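Local structure of putative HAD family hydrolase (Streptomyces avermitilis, 3MMZ) at residues D[46-51]-D[149-154]; D[52-57]-D[157-162]. The protein probably acts as a KdsC-like HAD-family phosphatase domain, here with bound calcium, of a longer protein that probably activates N-acylneuraminate with CTP. All coordinates share one frame; numbering follows the deposited sequence.

Interaction 1 (D[46-51]-D[149-154]); sequences LGIAAL and GAIREI
I151 and R152, in the first turn of helix 150-159, lie against I48 and G47 of helix 42-53. The two helices run in the same direction, side by side on one face of the parallel sheet of the HAD (Rossmann-like) fold. G149 takes the N-cap position with positive phi, and its carbonyl O accepts the backbone N of E153. At I151 the contact is purely apolar: its CG2 methyl lies 3.7 Å from CG1 of I48 and 4.1 Å from CD1 of the same residue. CG2 of I151 stands anti to the backbone N (chi1 -44° for CG1), and this turns the methyl to I48 while the ethyl branch leads away. Both isoleucines also rest on L17 of strand 14-17, which continues toward the calcium ligand D18. R152 brings the backbones together, its CA only 4.4 Å from CA of G47, an approach made possible by the missing side chain of the glycine. The backbone N of R152, in the helix's first turn, is taken up by OD1 of D44, one turn before I48 in helix 42-53. The guanidinium of R152 is engaged across the subunit boundary, with NH1 in a salt bridge to OD1 of D111 of the second subunit.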
# COMPACT_ATOMS: atom_id res chain seq x y z
N LEU D 46 13.01 -3.16 22.31
CA LEU D 46 13.04 -1.99 23.19
C LEU D 46 11.81 -1.96 24.06
O LEU D 46 11.90 -1.61 25.24
CB LEU D 46 13.18 -0.70 22.36
CG LEU D 46 13.35 0.61 23.13
CD1 LEU D 46 14.76 0.75 23.70
CD2 LEU D 46 13.02 1.80 22.23
N GLY D 47 10.66 -2.31 23.48
CA GLY D 47 9.39 -2.39 24.21
C GLY D 47 9.45 -3.44 25.32
O GLY D 47 9.04 -3.18 26.45
N ILE D 48 9.93 -4.63 24.99
CA ILE D 48 10.07 -5.72 25.95
C ILE D 48 11.00 -5.32 27.10
O ILE D 48 10.69 -5.56 28.28
CB ILE D 48 10.53 -7.01 25.23
CG1 ILE D 48 9.40 -7.54 24.34
CG2 ILE D 48 11.01 -8.07 26.23
CD1 ILE D 48 9.82 -8.53 23.23
N ALA D 49 12.14 -4.72 26.77
CA ALA D 49 13.08 -4.29 27.81
C ALA D 49 12.46 -3.22 28.71
O ALA D 49 12.67 -3.24 29.94
CB ALA D 49 14.39 -3.79 27.20
N ALA D 50 11.68 -2.32 28.12
CA ALA D 50 10.99 -1.28 28.88
C ALA D 50 9.94 -1.87 29.82
O ALA D 50 9.85 -1.46 30.98
CB ALA D 50 10.35 -0.25 27.95
N LEU D 51 9.17 -2.85 29.33
CA LEU D 51 8.19 -3.56 30.17
C LEU D 51 8.88 -4.30 31.33
O LEU D 51 8.45 -4.22 32.48
CB LEU D 51 7.32 -4.50 29.32
CG LEU D 51 6.40 -3.82 28.30
CD1 LEU D 51 5.86 -4.82 27.28
CD2 LEU D 51 5.25 -3.10 29.01
N GLY D 149 6.64 -4.77 14.89
CA GLY D 149 6.66 -3.96 16.12
C GLY D 149 5.37 -3.94 16.91
O GLY D 149 5.05 -2.96 17.58
N ALA D 150 4.63 -5.05 16.86
CA ALA D 150 3.37 -5.18 17.60
C ALA D 150 3.60 -5.12 19.12
O ALA D 150 2.78 -4.56 19.84
CB ALA D 150 2.66 -6.47 17.22
N ILE D 151 4.70 -5.70 19.60
CA ILE D 151 4.98 -5.67 21.04
C ILE D 151 5.40 -4.26 21.48
O ILE D 151 5.04 -3.81 22.58
CB ILE D 151 6.03 -6.73 21.47
CG1 ILE D 151 5.76 -8.10 20.80
CG2 ILE D 151 6.05 -6.87 23.01
CD1 ILE D 151 4.33 -8.62 20.99
N ARG D 152 6.13 -3.56 20.62
CA ARG D 152 6.46 -2.17 20.89
C ARG D 152 5.19 -1.32 21.04
O ARG D 152 5.12 -0.48 21.92
CB ARG D 152 7.38 -1.56 19.84
CG ARG D 152 8.07 -0.30 20.38
CD ARG D 152 8.28 0.70 19.32
NE ARG D 152 8.70 2.02 19.84
CZ ARG D 152 7.87 2.94 20.34
NH1 ARG D 152 8.33 4.11 20.75
NH2 ARG D 152 6.56 2.68 20.44
N GLU D 153 4.20 -1.55 20.18
CA GLU D 153 2.91 -0.87 20.29
C GLU D 153 2.23 -1.14 21.64
O GLU D 153 1.76 -0.21 22.30
CB GLU D 153 1.99 -1.26 19.14
CG GLU D 153 0.67 -0.50 19.11
CD GLU D 153 -0.22 -0.89 17.94
OE1 GLU D 153 0.16 -1.77 17.15
OE2 GLU D 153 -1.31 -0.30 17.81
N ILE D 154 2.15 -2.41 22.03
CA ILE D 154 1.60 -2.80 23.33
C ILE D 154 2.37 -2.12 24.48
O ILE D 154 1.78 -1.64 25.45
CB ILE D 154 1.58 -4.34 23.50
CG1 ILE D 154 0.70 -4.95 22.40
CG2 ILE D 154 1.09 -4.75 24.90
CD1 ILE D 154 0.82 -6.47 22.27

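Interaction 2 (D[52-57]-D[157-162]); sequences RKSGLT and WILGPS
L159 turns its two methyls to different parts of helix 42-53 and the bend that follows it. CD2 comes up against the S54 side chain, 3.9 Å from CB and 4.0 Å from OG, while CD1 packs on the methyl of A50. With chi1 at -58°, CG of L159 sits beside its own backbone N, and the two methyls lie along the helix, CD1 one turn back from CD2. The serine meets the leucine with carbon and hydroxyl together, but its polar end is spoken for, since OG (chi1 82°) folds back and hydrogen-bonds to the carbonyl O of L51 in the last turn. That turn finishes in a Schellman motif: G55 has positive phi, and its N bonds to R52 O at 3.0 Å. The chain can then swing into strand 57-62, one of the parallel strands of the HAD core. L56, on the way to that strand, points at I158, and its CD1 reaches CG2 of the isoleucine at a looser 4.3 Å. L51 touches both of these side chains, and P7 and I12 also pack on I158. Beyond L159 helix 150-159 ends at G160, another residue with positive phi.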
# COMPACT_ATOMS: atom_id res chain seq x y z
N ARG D 52 9.97 -5.00 31.02
CA ARG D 52 10.75 -5.72 32.02
C ARG D 52 11.30 -4.77 33.09
O ARG D 52 11.21 -5.05 34.28
CB ARG D 52 11.87 -6.52 31.35
CG ARG D 52 12.80 -7.24 32.34
CD ARG D 52 13.88 -8.04 31.63
NE ARG D 52 14.53 -7.30 30.55
CZ ARG D 52 15.56 -6.47 30.71
NH1 ARG D 52 16.09 -6.25 31.91
NH2 ARG D 52 16.07 -5.84 29.65
N LYS D 53 11.87 -3.64 32.66
CA LYS D 53 12.39 -2.63 33.58
C LYS D 53 11.32 -2.04 34.50
O LYS D 53 11.62 -1.61 35.61
CB LYS D 53 13.10 -1.51 32.82
CG LYS D 53 14.49 -1.88 32.34
CD LYS D 53 15.03 -0.82 31.38
CE LYS D 53 16.50 -1.05 31.04
NZ LYS D 53 16.68 -2.27 30.19
N SER D 54 10.08 -2.04 34.02
CA SER D 54 8.95 -1.55 34.81
C SER D 54 8.50 -2.55 35.89
O SER D 54 7.60 -2.25 36.69
CB SER D 54 7.78 -1.17 33.89
OG SER D 54 7.01 -2.30 33.50
N GLY D 55 9.12 -3.72 35.93
CA GLY D 55 8.83 -4.71 36.98
C GLY D 55 7.77 -5.74 36.62
O GLY D 55 7.34 -6.52 37.47
N LEU D 56 7.35 -5.75 35.36
CA LEU D 56 6.39 -6.75 34.90
C LEU D 56 7.08 -8.10 34.75
O LEU D 56 8.21 -8.18 34.29
CB LEU D 56 5.78 -6.34 33.57
CG LEU D 56 4.74 -5.22 33.62
CD1 LEU D 56 4.54 -4.64 32.23
CD2 LEU D 56 3.42 -5.73 34.18
N THR D 57 6.39 -9.16 35.17
CA THR D 57 6.90 -10.51 34.97
C THR D 57 6.70 -10.94 33.51
O THR D 57 5.57 -10.95 33.01
CB THR D 57 6.25 -11.51 35.95
OG1 THR D 57 6.36 -11.00 37.29
CG2 THR D 57 6.93 -12.86 35.86
N TRP D 157 1.04 1.28 24.99
CA TRP D 157 -0.24 1.29 25.72
C TRP D 157 0.01 1.30 27.23
O TRP D 157 -0.61 2.06 27.97
CB TRP D 157 -1.09 0.06 25.38
CG TRP D 157 -1.53 -0.06 23.97
CD1 TRP D 157 -1.53 0.91 23.00
CD2 TRP D 157 -2.10 -1.22 23.36
NE1 TRP D 157 -2.04 0.41 21.82
CE2 TRP D 157 -2.39 -0.90 22.02
CE3 TRP D 157 -2.37 -2.52 23.82
CZ2 TRP D 157 -2.96 -1.82 21.12
CZ3 TRP D 157 -2.93 -3.44 22.93
CH2 TRP D 157 -3.22 -3.08 21.60
N ILE D 158 0.91 0.42 27.67
CA ILE D 158 1.18 0.23 29.09
C ILE D 158 2.00 1.39 29.66
O ILE D 158 1.72 1.87 30.76
CB ILE D 158 1.90 -1.14 29.34
CG1 ILE D 158 1.13 -2.32 28.72
CG2 ILE D 158 2.18 -1.36 30.84
CD1 ILE D 158 -0.31 -2.44 29.21
N LEU D 159 3.01 1.83 28.93
CA LEU D 159 4.01 2.77 29.48
C LEU D 159 3.93 4.20 28.93
O LEU D 159 4.59 5.11 29.44
CB LEU D 159 5.42 2.22 29.27
CG LEU D 159 5.69 0.85 29.88
CD1 LEU D 159 7.04 0.30 29.37
CD2 LEU D 159 5.64 0.88 31.41
N GLY D 160 3.11 4.39 27.91
CA GLY D 160 3.01 5.69 27.25
C GLY D 160 3.97 5.83 26.09
O GLY D 160 4.83 4.96 25.87
N PRO D 161 3.85 6.94 25.34
CA PRO D 161 4.61 7.14 24.10
C PRO D 161 6.13 7.14 24.28
O PRO D 161 6.84 6.79 23.34
CB PRO D 161 4.11 8.50 23.59
CG PRO D 161 2.77 8.68 24.23
CD PRO D 161 2.90 8.04 25.59
N SER D 162 6.65 7.51 25.45
CA SER D 162 8.12 7.47 25.63
C SER D 162 8.64 6.17 26.25
O SER D 162 9.85 6.04 26.52
CB SER D 162 8.64 8.72 26.38
OG SER D 162 8.77 8.48 27.77

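Overall arrangement
From the N terminus, the chain runs through the metal-binding end of strand 14-17 and the antiparallel pair 27-31/36-41 into helix 42-53, which supplies 46-51 and then leads into 52-57. It next lays down strand 57-62 and most of the remaining sheet and helices, before helix 150-159 returns to close both loops, at 149-154 in interaction 1 and at 157-162 in interaction 2. Each loop holds nearly a hundred residues, and because the segments follow in the same order on both helices, the two contacts cross instead of nesting. Their centres lie 8 Å apart, with interaction 1 the more buried. Both join helix 42-53 to helix 150-159, which begins over strand 14-17.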